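Aminopeptidase-like protein (Chaetomium thermophilum, PDB 5JM6) probably acts as a zinc-dependent aminopeptidase of the M18 family and assembles into a dodecamer. Local coordinates at residues N352-T357 and A468-K473; L87-S92 and I358-E363; R384-S389 and S430-I435. All blocks are in the same frame, centred on the assembly; numbering follows the deposited sequence.

Contact 1: N352-T357 and A468-K473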
ATOM      1  N   ASN A 352     -33.755  -6.252  38.204  1.00 52.44           N
ATOM      2  CA  ASN A 352     -34.596  -6.778  39.287  1.00 41.41           C
ATOM      3  C   ASN A 352     -36.028  -7.148  38.903  1.00 39.21           C
ATOM      4  O   ASN A 352     -36.635  -8.023  39.522  1.00 37.71           O
ATOM      5  CB  ASN A 352     -34.656  -5.732  40.411  1.00 38.73           C
ATOM      6  CG  ASN A 352     -34.724  -6.342  41.799  1.00 52.82           C
ATOM      7  OD1 ASN A 352     -34.760  -7.562  41.962  1.00 69.83           O
ATOM      8  ND2 ASN A 352     -34.735  -5.485  42.815  1.00 48.84           N
ATOM      9  N   PHE A 353     -36.549  -6.485  37.874  1.00 38.90           N
ATOM     10  CA  PHE A 353     -37.991  -6.359  37.675  1.00 32.56           C
ATOM     11  C   PHE A 353     -38.781  -7.672  37.711  1.00 33.00           C
ATOM     12  O   PHE A 353     -39.685  -7.821  38.531  1.00 32.59           O
ATOM     13  CB  PHE A 353     -38.261  -5.645  36.347  1.00 33.49           C
ATOM     14  CG  PHE A 353     -39.682  -5.184  36.185  1.00 37.01           C
ATOM     15  CD1 PHE A 353     -40.470  -4.924  37.293  1.00 31.56           C
ATOM     16  CD2 PHE A 353     -40.230  -5.018  34.923  1.00 38.81           C
ATOM     17  CE1 PHE A 353     -41.777  -4.504  37.150  1.00 28.25           C
ATOM     18  CE2 PHE A 353     -41.539  -4.597  34.772  1.00 33.91           C
ATOM     19  CZ  PHE A 353     -42.313  -4.341  35.888  1.00 33.37           C
ATOM     20  N   LEU A 354     -38.457  -8.619  36.836  1.00 32.23           N
ATOM     21  CA  LEU A 354     -39.220  -9.869  36.800  1.00 30.99           C
ATOM     22  C   LEU A 354     -38.964 -10.797  38.002  1.00 33.69           C
ATOM     23  O   LEU A 354     -39.916 -11.358  38.542  1.00 31.49           O
ATOM     24  CB  LEU A 354     -38.973 -10.626  35.490  1.00 34.04           C
ATOM     25  CG  LEU A 354     -39.732 -11.954  35.380  1.00 36.14           C
ATOM     26  CD1 LEU A 354     -41.240 -11.728  35.347  1.00 24.19           C
ATOM     27  CD2 LEU A 354     -39.280 -12.752  34.166  1.00 31.97           C
ATOM     28  N   PRO A 355     -37.691 -10.991  38.411  1.00 36.64           N
ATOM     29  CA  PRO A 355     -37.511 -11.846  39.592  1.00 31.75           C
ATOM     30  C   PRO A 355     -38.180 -11.330  40.869  1.00 30.26           C
ATOM     31  O   PRO A 355     -38.845 -12.117  41.540  1.00 35.19           O
ATOM     32  CB  PRO A 355     -35.989 -11.879  39.759  1.00 32.64           C
ATOM     33  CG  PRO A 355     -35.477 -11.732  38.381  1.00 32.09           C
ATOM     34  CD  PRO A 355     -36.406 -10.741  37.733  1.00 40.75           C
ATOM     35  N   ILE A 356     -38.031 -10.048  41.195  1.00 30.41           N
ATOM     36  CA  ILE A 356     -38.602  -9.541  42.441  1.00 27.77           C
ATOM     37  C   ILE A 356     -40.131  -9.563  42.384  1.00 33.64           C
ATOM     38  O   ILE A 356     -40.791  -9.792  43.398  1.00 31.26           O
ATOM     39  CB  ILE A 356     -38.094  -8.112  42.777  1.00 29.59           C
ATOM     40  CG1 ILE A 356     -38.476  -7.738  44.212  1.00 31.91           C
ATOM     41  CG2 ILE A 356     -38.625  -7.079  41.792  1.00 30.52           C
ATOM     42  CD1 ILE A 356     -37.723  -6.546  44.755  1.00 28.29           C
ATOM     43  N   THR A 357     -40.691  -9.357  41.195  1.00 33.74           N
ATOM     44  CA  THR A 357     -42.135  -9.424  41.016  1.00 31.70           C
ATOM     45  C   THR A 357     -42.639 -10.837  41.276  1.00 32.21           C
ATOM     46  O   THR A 357     -43.645 -11.029  41.958  1.00 29.12           O
ATOM     47  CB  THR A 357     -42.552  -8.980  39.603  1.00 27.85           C
ATOM     48  OG1 THR A 357     -42.312  -7.576  39.457  1.00 34.05           O
ATOM     49  CG2 THR A 357     -44.029  -9.265  39.363  1.00 21.96           C
ATOM     50  N   ALA A 468     -30.697 -17.379  33.443  1.00 57.45           N
ATOM     51  CA  ALA A 468     -29.622 -17.568  34.411  1.00 56.39           C
ATOM     52  C   ALA A 468     -29.996 -16.986  35.770  1.00 55.73           C
ATOM     53  O   ALA A 468     -29.691 -17.569  36.808  1.00 55.23           O
ATOM     54  CB  ALA A 468     -28.332 -16.941  33.906  1.00 54.50           C
ATOM     55  N   ALA A 469     -30.664 -15.837  35.756  1.00 52.53           N
ATOM     56  CA  ALA A 469     -31.023 -15.149  36.990  1.00 45.59           C
ATOM     57  C   ALA A 469     -32.005 -15.961  37.835  1.00 49.40           C
ATOM     58  O   ALA A 469     -31.941 -15.936  39.063  1.00 44.89           O
ATOM     59  CB  ALA A 469     -31.603 -13.774  36.675  1.00 44.40           C
ATOM     60  N   MET A 470     -32.960 -16.615  37.179  1.00 47.61           N
ATOM     61  CA  MET A 470     -33.921 -17.472  37.871  1.00 42.42           C
ATOM     62  C   MET A 470     -33.705 -18.984  37.744  1.00 42.74           C
ATOM     63  O   MET A 470     -34.454 -19.764  38.333  1.00 41.01           O
ATOM     64  CB  MET A 470     -35.320 -17.127  37.392  1.00 41.91           C
ATOM     65  CG  MET A 470     -35.561 -15.644  37.344  1.00 42.82           C
ATOM     66  SD  MET A 470     -36.860 -15.271  36.173  1.00 51.37           S
ATOM     67  CE  MET A 470     -38.224 -15.201  37.304  1.00 39.75           C
ATOM     68  N   GLY A 471     -32.710 -19.401  36.966  1.00 41.06           N
ATOM     69  CA  GLY A 471     -32.461 -20.820  36.760  1.00 42.38           C
ATOM     70  C   GLY A 471     -33.641 -21.566  36.161  1.00 41.20           C
ATOM     71  O   GLY A 471     -33.859 -22.743  36.453  1.00 47.54           O
ATOM     72  N   VAL A 472     -34.399 -20.875  35.318  1.00 37.76           N
ATOM     73  CA  VAL A 472     -35.593 -21.437  34.705  1.00 34.81           C
ATOM     74  C   VAL A 472     -35.250 -22.045  33.355  1.00 45.49           C
ATOM     75  O   VAL A 472     -34.421 -21.521  32.614  1.00 39.66           O
ATOM     76  CB  VAL A 472     -36.693 -20.360  34.539  1.00 38.59           C
ATOM     77  CG1 VAL A 472     -37.880 -20.888  33.745  1.00 40.10           C
ATOM     78  CG2 VAL A 472     -37.149 -19.863  35.899  1.00 45.70           C
ATOM     79  N   LYS A 473     -35.877 -23.171  33.056  1.00 43.90           N
ATOM     80  CA  LYS A 473     -35.727 -23.819  31.773  1.00 40.45           C
ATOM     81  C   LYS A 473     -36.230 -22.849  30.695  1.00 43.04           C
ATOM     82  O   LYS A 473     -37.234 -22.167  30.896  1.00 46.03           O
ATOM     83  CB  LYS A 473     -36.490 -25.137  31.820  1.00 41.65           C
ATOM     84  CG  LYS A 473     -35.851 -26.293  31.140  1.00 45.46           C
ATOM     85  CD  LYS A 473     -34.482 -25.974  30.637  1.00 60.13           C
ATOM     86  CE  LYS A 473     -34.211 -26.799  29.398  1.00 68.36           C
ATOM     87  NZ  LYS A 473     -33.957 -28.221  29.707  1.00 60.09           N
TER

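Contact 2: L87-S92 and I358-E363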
ATOM      1  N   LEU A  87     -50.979  -3.781  40.204  1.00 33.83           N
ATOM      2  CA  LEU A  87     -50.306  -3.882  41.491  1.00 32.77           C
ATOM      3  C   LEU A  87     -49.185  -2.853  41.589  1.00 35.00           C
ATOM      4  O   LEU A  87     -48.102  -3.056  41.040  1.00 32.88           O
ATOM      5  CB  LEU A  87     -49.753  -5.296  41.686  1.00 34.17           C
ATOM      6  CG  LEU A  87     -50.792  -6.418  41.668  1.00 33.71           C
ATOM      7  CD1 LEU A  87     -50.130  -7.784  41.580  1.00 30.70           C
ATOM      8  CD2 LEU A  87     -51.669  -6.333  42.901  1.00 34.28           C
ATOM      9  N   PRO A  88     -49.433  -1.755  42.320  1.00 34.20           N
ATOM     10  CA  PRO A  88     -48.429  -0.698  42.478  1.00 36.25           C
ATOM     11  C   PRO A  88     -47.276  -1.169  43.351  1.00 36.05           C
ATOM     12  O   PRO A  88     -47.518  -1.760  44.403  1.00 34.65           O
ATOM     13  CB  PRO A  88     -49.208   0.437  43.153  1.00 36.50           C
ATOM     14  CG  PRO A  88     -50.654   0.115  42.919  1.00 37.46           C
ATOM     15  CD  PRO A  88     -50.722  -1.377  42.918  1.00 33.44           C
ATOM     16  N   ALA A  89     -46.046  -0.901  42.927  1.00 30.12           N
ATOM     17  CA  ALA A  89     -44.878  -1.414  43.631  1.00 35.75           C
ATOM     18  C   ALA A  89     -44.818  -0.935  45.080  1.00 37.36           C
ATOM     19  O   ALA A  89     -44.410  -1.683  45.966  1.00 35.74           O
ATOM     20  CB  ALA A  89     -43.605  -1.026  42.895  1.00 28.06           C
ATOM     21  N   ARG A  90     -45.239   0.301  45.326  1.00 34.50           N
ATOM     22  CA  ARG A  90     -45.109   0.877  46.660  1.00 37.91           C
ATOM     23  C   ARG A  90     -46.102   0.300  47.669  1.00 34.39           C
ATOM     24  O   ARG A  90     -45.890   0.409  48.874  1.00 33.64           O
ATOM     25  CB  ARG A  90     -45.261   2.397  46.600  1.00 35.71           C
ATOM     26  CG  ARG A  90     -44.098   3.104  45.928  1.00 38.11           C
ATOM     27  CD  ARG A  90     -44.368   4.589  45.786  1.00 31.20           C
ATOM     28  NE  ARG A  90     -43.214   5.305  45.255  1.00 34.60           N
ATOM     29  CZ  ARG A  90     -42.661   6.363  45.839  1.00 39.33           C
ATOM     30  NH1 ARG A  90     -43.160   6.831  46.975  1.00 38.22           N
ATOM     31  NH2 ARG A  90     -41.610   6.955  45.287  1.00 41.93           N
ATOM     32  N   ASP A  91     -47.197  -0.276  47.183  1.00 35.59           N
ATOM     33  CA  ASP A  91     -48.166  -0.943  48.053  1.00 35.39           C
ATOM     34  C   ASP A  91     -47.782  -2.384  48.386  1.00 38.03           C
ATOM     35  O   ASP A  91     -47.044  -3.031  47.642  1.00 37.53           O
ATOM     36  CB  ASP A  91     -49.557  -0.916  47.424  1.00 35.77           C
ATOM     37  CG  ASP A  91     -50.005   0.484  47.062  1.00 50.16           C
ATOM     38  OD1 ASP A  91     -50.967   0.611  46.277  1.00 55.20           O
ATOM     39  OD2 ASP A  91     -49.390   1.456  47.551  1.00 49.93           O
ATOM     40  N   SER A  92     -48.290  -2.880  49.509  1.00 36.97           N
ATOM     41  CA  SER A  92     -48.118  -4.283  49.874  1.00 37.94           C
ATOM     42  C   SER A  92     -49.133  -5.154  49.137  1.00 36.29           C
ATOM     43  O   SER A  92     -50.322  -4.835  49.107  1.00 40.29           O
ATOM     44  CB  SER A  92     -48.259  -4.460  51.387  1.00 25.89           C
ATOM     45  OG  SER A  92     -48.111  -5.819  51.759  1.00 39.74           O
ATOM     46  N   ILE A 358     -41.928 -11.823  40.741  1.00 29.16           N
ATOM     47  CA  ILE A 358     -42.296 -13.217  40.941  1.00 26.67           C
ATOM     48  C   ILE A 358     -42.215 -13.592  42.417  1.00 28.30           C
ATOM     49  O   ILE A 358     -43.117 -14.242  42.947  1.00 28.75           O
ATOM     50  CB  ILE A 358     -41.409 -14.157  40.098  1.00 28.71           C
ATOM     51  CG1 ILE A 358     -41.723 -13.950  38.614  1.00 29.00           C
ATOM     52  CG2 ILE A 358     -41.609 -15.609  40.506  1.00 23.09           C
ATOM     53  CD1 ILE A 358     -41.506 -15.156  37.749  1.00 30.65           C
ATOM     54  N   GLU A 359     -41.150 -13.162  43.088  1.00 28.19           N
ATOM     55  CA  GLU A 359     -40.993 -13.452  44.510  1.00 30.60           C
ATOM     56  C   GLU A 359     -42.138 -12.843  45.314  1.00 31.27           C
ATOM     57  O   GLU A 359     -42.691 -13.489  46.204  1.00 32.74           O
ATOM     58  CB  GLU A 359     -39.643 -12.943  45.022  1.00 28.97           C
ATOM     59  CG  GLU A 359     -38.451 -13.631  44.372  1.00 33.53           C
ATOM     60  CD  GLU A 359     -37.120 -13.190  44.953  1.00 39.44           C
ATOM     61  OE1 GLU A 359     -37.113 -12.585  46.046  1.00 40.30           O
ATOM     62  OE2 GLU A 359     -36.078 -13.451  44.314  1.00 42.79           O
ATOM     63  N   ARG A 360     -42.501 -11.608  44.984  1.00 30.27           N
ATOM     64  CA  ARG A 360     -43.621 -10.939  45.635  1.00 29.22           C
ATOM     65  C   ARG A 360     -44.928 -11.708  45.486  1.00 32.32           C
ATOM     66  O   ARG A 360     -45.680 -11.860  46.450  1.00 33.90           O
ATOM     67  CB  ARG A 360     -43.808  -9.540  45.068  1.00 31.93           C
ATOM     68  CG  ARG A 360     -42.898  -8.482  45.621  1.00 27.54           C
ATOM     69  CD  ARG A 360     -43.759  -7.275  45.881  1.00 32.27           C
ATOM     70  NE  ARG A 360     -43.141  -6.014  45.498  1.00 33.21           N
ATOM     71  CZ  ARG A 360     -43.695  -4.832  45.734  1.00 36.71           C
ATOM     72  NH1 ARG A 360     -44.864  -4.768  46.358  1.00 35.54           N
ATOM     73  NH2 ARG A 360     -43.086  -3.718  45.354  1.00 36.52           N
ATOM     74  N   ILE A 361     -45.202 -12.171  44.270  1.00 29.56           N
ATOM     75  CA  ILE A 361     -46.408 -12.946  44.006  1.00 25.74           C
ATOM     76  C   ILE A 361     -46.421 -14.204  44.860  1.00 30.76           C
ATOM     77  O   ILE A 361     -47.411 -14.508  45.526  1.00 32.66           O
ATOM     78  CB  ILE A 361     -46.521 -13.346  42.523  1.00 27.82           C
ATOM     79  CG1 ILE A 361     -46.530 -12.108  41.626  1.00 29.16           C
ATOM     80  CG2 ILE A 361     -47.778 -14.168  42.290  1.00 28.37           C
ATOM     81  CD1 ILE A 361     -46.308 -12.425  40.162  1.00 23.31           C
ATOM     82  N   LEU A 362     -45.307 -14.926  44.847  1.00 31.97           N
ATOM     83  CA  LEU A 362     -45.210 -16.176  45.583  1.00 34.94           C
ATOM     84  C   LEU A 362     -45.328 -15.955  47.089  1.00 35.29           C
ATOM     85  O   LEU A 362     -46.059 -16.677  47.766  1.00 34.97           O
ATOM     86  CB  LEU A 362     -43.900 -16.887  45.250  1.00 30.28           C
ATOM     87  CG  LEU A 362     -43.658 -18.188  46.008  1.00 31.11           C
ATOM     88  CD1 LEU A 362     -44.821 -19.146  45.805  1.00 29.33           C
ATOM     89  CD2 LEU A 362     -42.359 -18.815  45.546  1.00 32.72           C
ATOM     90  N   GLU A 363     -44.624 -14.955  47.611  1.00 32.31           N
ATOM     91  CA  GLU A 363     -44.710 -14.647  49.035  1.00 36.48           C
ATOM     92  C   GLU A 363     -46.127 -14.251  49.429  1.00 39.55           C
ATOM     93  O   GLU A 363     -46.574 -14.533  50.541  1.00 35.24           O
ATOM     94  CB  GLU A 363     -43.739 -13.532  49.414  1.00 34.46           C
ATOM     95  CG  GLU A 363     -43.851 -13.110  50.865  1.00 35.52           C
ATOM     96  CD  GLU A 363     -43.478 -11.665  51.074  1.00 38.83           C
ATOM     97  OE1 GLU A 363     -43.907 -10.826  50.257  1.00 35.72           O
ATOM     98  OE2 GLU A 363     -42.760 -11.371  52.052  1.00 36.68           O
TER

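Contact 3: R384-S389 and S430-I435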
ATOM      1  N   ARG A 384     -40.373 -25.846  38.116  1.00 30.39           N
ATOM      2  CA  ARG A 384     -41.580 -26.233  37.393  1.00 31.13           C
ATOM      3  C   ARG A 384     -41.929 -25.232  36.295  1.00 30.39           C
ATOM      4  O   ARG A 384     -42.986 -25.328  35.672  1.00 31.22           O
ATOM      5  CB  ARG A 384     -42.753 -26.402  38.360  1.00 32.05           C
ATOM      6  CG  ARG A 384     -42.496 -27.449  39.431  1.00 33.04           C
ATOM      7  CD  ARG A 384     -43.759 -27.822  40.186  1.00 42.74           C
ATOM      8  NE  ARG A 384     -43.504 -27.934  41.620  1.00 48.71           N
ATOM      9  CZ  ARG A 384     -43.272 -29.076  42.258  1.00 42.21           C
ATOM     10  NH1 ARG A 384     -43.268 -30.225  41.595  1.00 43.67           N
ATOM     11  NH2 ARG A 384     -43.047 -29.069  43.565  1.00 41.67           N
ATOM     12  N   SER A 385     -41.052 -24.259  36.077  1.00 29.34           N
ATOM     13  CA  SER A 385     -41.350 -23.199  35.126  1.00 32.50           C
ATOM     14  C   SER A 385     -40.668 -23.393  33.777  1.00 38.35           C
ATOM     15  O   SER A 385     -39.851 -24.297  33.595  1.00 36.89           O
ATOM     16  CB  SER A 385     -40.943 -21.848  35.717  1.00 35.23           C
ATOM     17  OG  SER A 385     -41.700 -21.556  36.878  1.00 33.58           O
ATOM     18  N   PHE A 386     -41.025 -22.528  32.833  1.00 42.07           N
ATOM     19  CA  PHE A 386     -40.367 -22.461  31.540  1.00 40.15           C
ATOM     20  C   PHE A 386     -40.463 -21.031  31.020  1.00 38.31           C
ATOM     21  O   PHE A 386     -41.519 -20.405  31.112  1.00 34.10           O
ATOM     22  CB  PHE A 386     -40.999 -23.448  30.558  1.00 38.17           C
ATOM     23  CG  PHE A 386     -40.210 -23.638  29.297  1.00 37.24           C
ATOM     24  CD1 PHE A 386     -40.341 -22.753  28.240  1.00 38.75           C
ATOM     25  CD2 PHE A 386     -39.340 -24.707  29.165  1.00 36.64           C
ATOM     26  CE1 PHE A 386     -39.619 -22.926  27.079  1.00 38.59           C
ATOM     27  CE2 PHE A 386     -38.615 -24.886  28.004  1.00 43.34           C
ATOM     28  CZ  PHE A 386     -38.755 -23.993  26.959  1.00 40.37           C
ATOM     29  N   LEU A 387     -39.376 -20.533  30.444  1.00 35.45           N
ATOM     30  CA  LEU A 387     -39.336 -19.162  29.949  1.00 34.44           C
ATOM     31  C   LEU A 387     -39.092 -19.118  28.452  1.00 38.43           C
ATOM     32  O   LEU A 387     -38.040 -19.536  27.975  1.00 36.58           O
ATOM     33  CB  LEU A 387     -38.246 -18.354  30.657  1.00 35.41           C
ATOM     34  CG  LEU A 387     -37.981 -16.996  29.995  1.00 41.94           C
ATOM     35  CD1 LEU A 387     -39.037 -15.972  30.395  1.00 30.02           C
ATOM     36  CD2 LEU A 387     -36.570 -16.480  30.269  1.00 39.44           C
ATOM     37  N   VAL A 388     -40.063 -18.602  27.708  1.00 39.30           N
ATOM     38  CA  VAL A 388     -39.842 -18.351  26.296  1.00 39.80           C
ATOM     39  C   VAL A 388     -39.397 -16.903  26.134  1.00 43.07           C
ATOM     40  O   VAL A 388     -40.183 -15.973  26.316  1.00 39.74           O
ATOM     41  CB  VAL A 388     -41.103 -18.628  25.456  1.00 32.87           C
ATOM     42  CG1 VAL A 388     -40.885 -18.206  24.014  1.00 40.22           C
ATOM     43  CG2 VAL A 388     -41.475 -20.102  25.531  1.00 33.03           C
ATOM     44  N   SER A 389     -38.124 -16.728  25.796  1.00 47.18           N
ATOM     45  CA  SER A 389     -37.554 -15.408  25.564  1.00 44.09           C
ATOM     46  C   SER A 389     -37.642 -15.111  24.079  1.00 46.66           C
ATOM     47  O   SER A 389     -36.964 -15.747  23.273  1.00 50.11           O
ATOM     48  CB  SER A 389     -36.104 -15.347  26.049  1.00 47.81           C
ATOM     49  OG  SER A 389     -35.452 -14.180  25.582  1.00 58.76           O
ATOM     50  N   SER A 430     -31.785 -29.275  23.172  1.00 39.48           N
ATOM     51  CA  SER A 430     -32.572 -30.433  22.753  1.00 41.41           C
ATOM     52  C   SER A 430     -33.803 -30.632  23.638  1.00 39.51           C
ATOM     53  O   SER A 430     -34.851 -31.062  23.159  1.00 40.02           O
ATOM     54  CB  SER A 430     -31.709 -31.701  22.739  1.00 38.43           C
ATOM     55  OG  SER A 430     -31.323 -32.098  24.042  1.00 43.55           O
ATOM     56  N   VAL A 431     -33.687 -30.297  24.917  1.00 37.46           N
ATOM     57  CA  VAL A 431     -34.834 -30.392  25.810  1.00 40.88           C
ATOM     58  C   VAL A 431     -35.837 -29.271  25.531  1.00 36.50           C
ATOM     59  O   VAL A 431     -37.033 -29.527  25.396  1.00 38.39           O
ATOM     60  CB  VAL A 431     -34.410 -30.359  27.286  1.00 45.20           C
ATOM     61  CG1 VAL A 431     -35.636 -30.373  28.184  1.00 34.86           C
ATOM     62  CG2 VAL A 431     -33.498 -31.542  27.597  1.00 45.14           C
ATOM     63  N   SER A 432     -35.350 -28.036  25.431  1.00 36.40           N
ATOM     64  CA  SER A 432     -36.219 -26.903  25.119  1.00 35.43           C
ATOM     65  C   SER A 432     -36.963 -27.122  23.805  1.00 33.55           C
ATOM     66  O   SER A 432     -38.158 -26.846  23.708  1.00 35.02           O
ATOM     67  CB  SER A 432     -35.420 -25.599  25.049  1.00 42.19           C
ATOM     68  OG  SER A 432     -34.724 -25.357  26.259  1.00 52.45           O
ATOM     69  N   MET A 433     -36.259 -27.632  22.799  1.00 37.47           N
ATOM     70  CA  MET A 433     -36.876 -27.868  21.500  1.00 35.65           C
ATOM     71  C   MET A 433     -37.908 -28.993  21.567  1.00 35.18           C
ATOM     72  O   MET A 433     -38.949 -28.917  20.918  1.00 36.51           O
ATOM     73  CB  MET A 433     -35.812 -28.175  20.440  1.00 35.68           C
ATOM     74  CG  MET A 433     -35.184 -26.921  19.841  1.00 47.23           C
ATOM     75  SD  MET A 433     -33.979 -27.176  18.520  1.00 57.35           S
ATOM     76  CE  MET A 433     -32.644 -27.967  19.412  1.00 41.87           C
ATOM     77  N   ALA A 434     -37.628 -30.024  22.359  1.00 30.47           N
ATOM     78  CA  ALA A 434     -38.567 -31.130  22.515  1.00 33.18           C
ATOM     79  C   ALA A 434     -39.895 -30.637  23.084  1.00 36.95           C
ATOM     80  O   ALA A 434     -40.964 -31.042  22.629  1.00 32.61           O
ATOM     81  CB  ALA A 434     -37.975 -32.214  23.406  1.00 37.60           C
ATOM     82  N   ILE A 435     -39.814 -29.748  24.069  1.00 36.50           N
ATOM     83  CA  ILE A 435     -41.002 -29.188  24.704  1.00 33.61           C
ATOM     84  C   ILE A 435     -41.808 -28.318  23.741  1.00 34.31           C
ATOM     85  O   ILE A 435     -43.020 -28.490  23.608  1.00 35.69           O
ATOM     86  CB  ILE A 435     -40.626 -28.353  25.946  1.00 34.47           C
ATOM     87  CG1 ILE A 435     -39.971 -29.244  27.003  1.00 36.79           C
ATOM     88  CG2 ILE A 435     -41.851 -27.656  26.520  1.00 27.33           C
ATOM     89  CD1 ILE A 435     -39.189 -28.478  28.041  1.00 28.65           C
TER

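Contact 1: N352-T357 and A468-K473
Met470 lies across Leu354 and Pro355, and its side chain makes the closest contacts. Each half of it has its own partner. Nearer the backbone, Met470 CG meets Pro355 CG at 4.0 Å. Farther out, the sulfur Met470 SD lies 4.0 Å from Leu354 CD2. The methyl group Met470 CE ends 4.1 Å from both Leu354 CG and Leu354 CD2. The methionine crosses each partner at about a right angle.

The torsions explain this path. The Met470 chain bends at its last torsion (chi3 96°), which turns CE onto the leucine branch. Leu354 has CG anti to the backbone N (chi1 180°), and this carries its CD2 methyl closer to Met470 than the direction of its CB suggests. Pro355 CB points toward the other segment, and its ring atom CG meets Met470 CG. The meeting is apolar throughout.

Leu354 also reaches Ile113, Leu332, Ala334 and Phe336 on the sheet below. It thus touches both the strands and Met470. Behind the contact, Thr357 turns back on its own helix: OG1 lies 2.8 Å from Phe353 O, which also accepts from Thr357 N, and the two donors come from opposite faces of the carbonyl plane.

After Met470 the chain leaves the helix at Gly471, which has positive phi. The O of Gly471 accepts a hydrogen bond from Arg346 of the second subunit.

Here the N-terminal part of helix 353-368 packs against the C-terminal part of the short helix 466-470, which leads into strand 473-481. Helices lying together over a mixed central sheet are characteristic of the alpha/beta catalytic domain of zinc exopeptidases.

Contact 2: L87-S92 and I358-E363
The flat guanidinium group of Arg360 meets the loop with its edge, where the carbonyl oxygens of Ala89 and Asp91 both lie in its plane. Trp93 adds a cation-pi interaction with the same group. Gly376 of the third subunit packs on the arginine too.

The motif gripped is a type I beta turn from Pro88 to Asp91. It sits in the loop between strands 85-86 and 102-107, and Arg360 reaches it from helix 353-368. Inside the turn, Asp91 N bonds to Pro88 O at 3.2 Å.

Two carbonyls of this loop are held by one side chain. Arg360 NH2 gives a nearly straight bond to Ala89 O, with an N-H...O angle of 166°. It arrives in the carbonyl plane, on a lone pair. Arg360 NH1 adds a weak second bond to Ala89 O at 3.1 Å. The Ala89 methyl CB lies 3.7 Å from Arg360 NH2, beside the gripped carbonyl. The arginine takes the backbone of Asp91, not its carboxylate, which stays well apart.

Arg360 starts with CG beside its backbone N and bends at chi2 and chi3 (-136° and -139°) before the guanidinium reaches the turn. A leucine here would probably leave the carbonyls of Ala89 and Asp91 without these donors, and the turn less firmly tied to the helix. Next to it, Arg90 points away from the helix and forms a salt bridge with Asp514 of the third subunit.

At the other end of the grip, Arg360 NH1 bonds to Asp91 O at 3.1 Å, lying almost in line with that C=O bond.

Contact 3: R384-S389 and S430-I435
Phe386 and Ile435 run past each other in opposite directions, one from the strand and one from the helix. Their closest atoms are Phe386 CE2 and Ile435 CD1, 3.6 Å apart. Ile435 CD1 also lies 3.9 Å from Phe386 CD2, and it approaches the ring obliquely, by CE2 and CD2. Ser432 comes from another direction. Ser432 CB approaches the edge of the ring, 4.2 Å from Phe386 CZ and near the ring plane. CZ, at the far end of the ring, thus comes nearest to Ser432 CB, with the isoleucine alongside.

Phe386 has CG anti to the backbone N (chi1 -168°), which sends the ring out from the strand to the helix. Ile435 is stretched out along CG1, and this brings its end methyl CD1 to the ring. Val388, two residues along the strand, adds its CG2 at the ring edge.

This is helix-on-sheet packing in an alpha/beta fold. Strand 386-394 lies inside the mixed sheet, parallel to its neighbours 127-133 and 473-481, and helix 430-443 covers it. Helix 495-514 shares the same layer. Its Trp510 meets the Phe386 ring with the planes at about 40°, and Ile435 touches Trp510 and Val513.

The polar end of Ser432 takes no part in the ring contact. Its OG hydrogen-bonds to Asp429 OD1 and to the O of Ala474, on the adjacent strand, while its CB touches the ring edge. At the start of this helix segment, the hydroxyl of Ser430 bonds to Glu281 of the second subunit.

How the contacts relate
From the N terminus, the loop at 87-92 comes first. Contact 2 closes a long loop when the chain reaches 358-363. Contact 1 opens just before that, at 352-357 on the same helix, and closes only at 468-473, so contacts 1 and 2 cross. Contact 3, from 384-389 to 430-435, opens and closes within the span of contact 1; it follows contact 2 in series. Met470 also packs on Ile358, which joins contacts 1 and 2. Lys473 and Leu387 pair strand to strand, joining contacts 1 and 3. Contacts 1 and 2 tie helix 353-368, on one face of the sheet, to helix 466-470 and to the loop after strand 85-86; contact 3 packs helix 430-443 on the other.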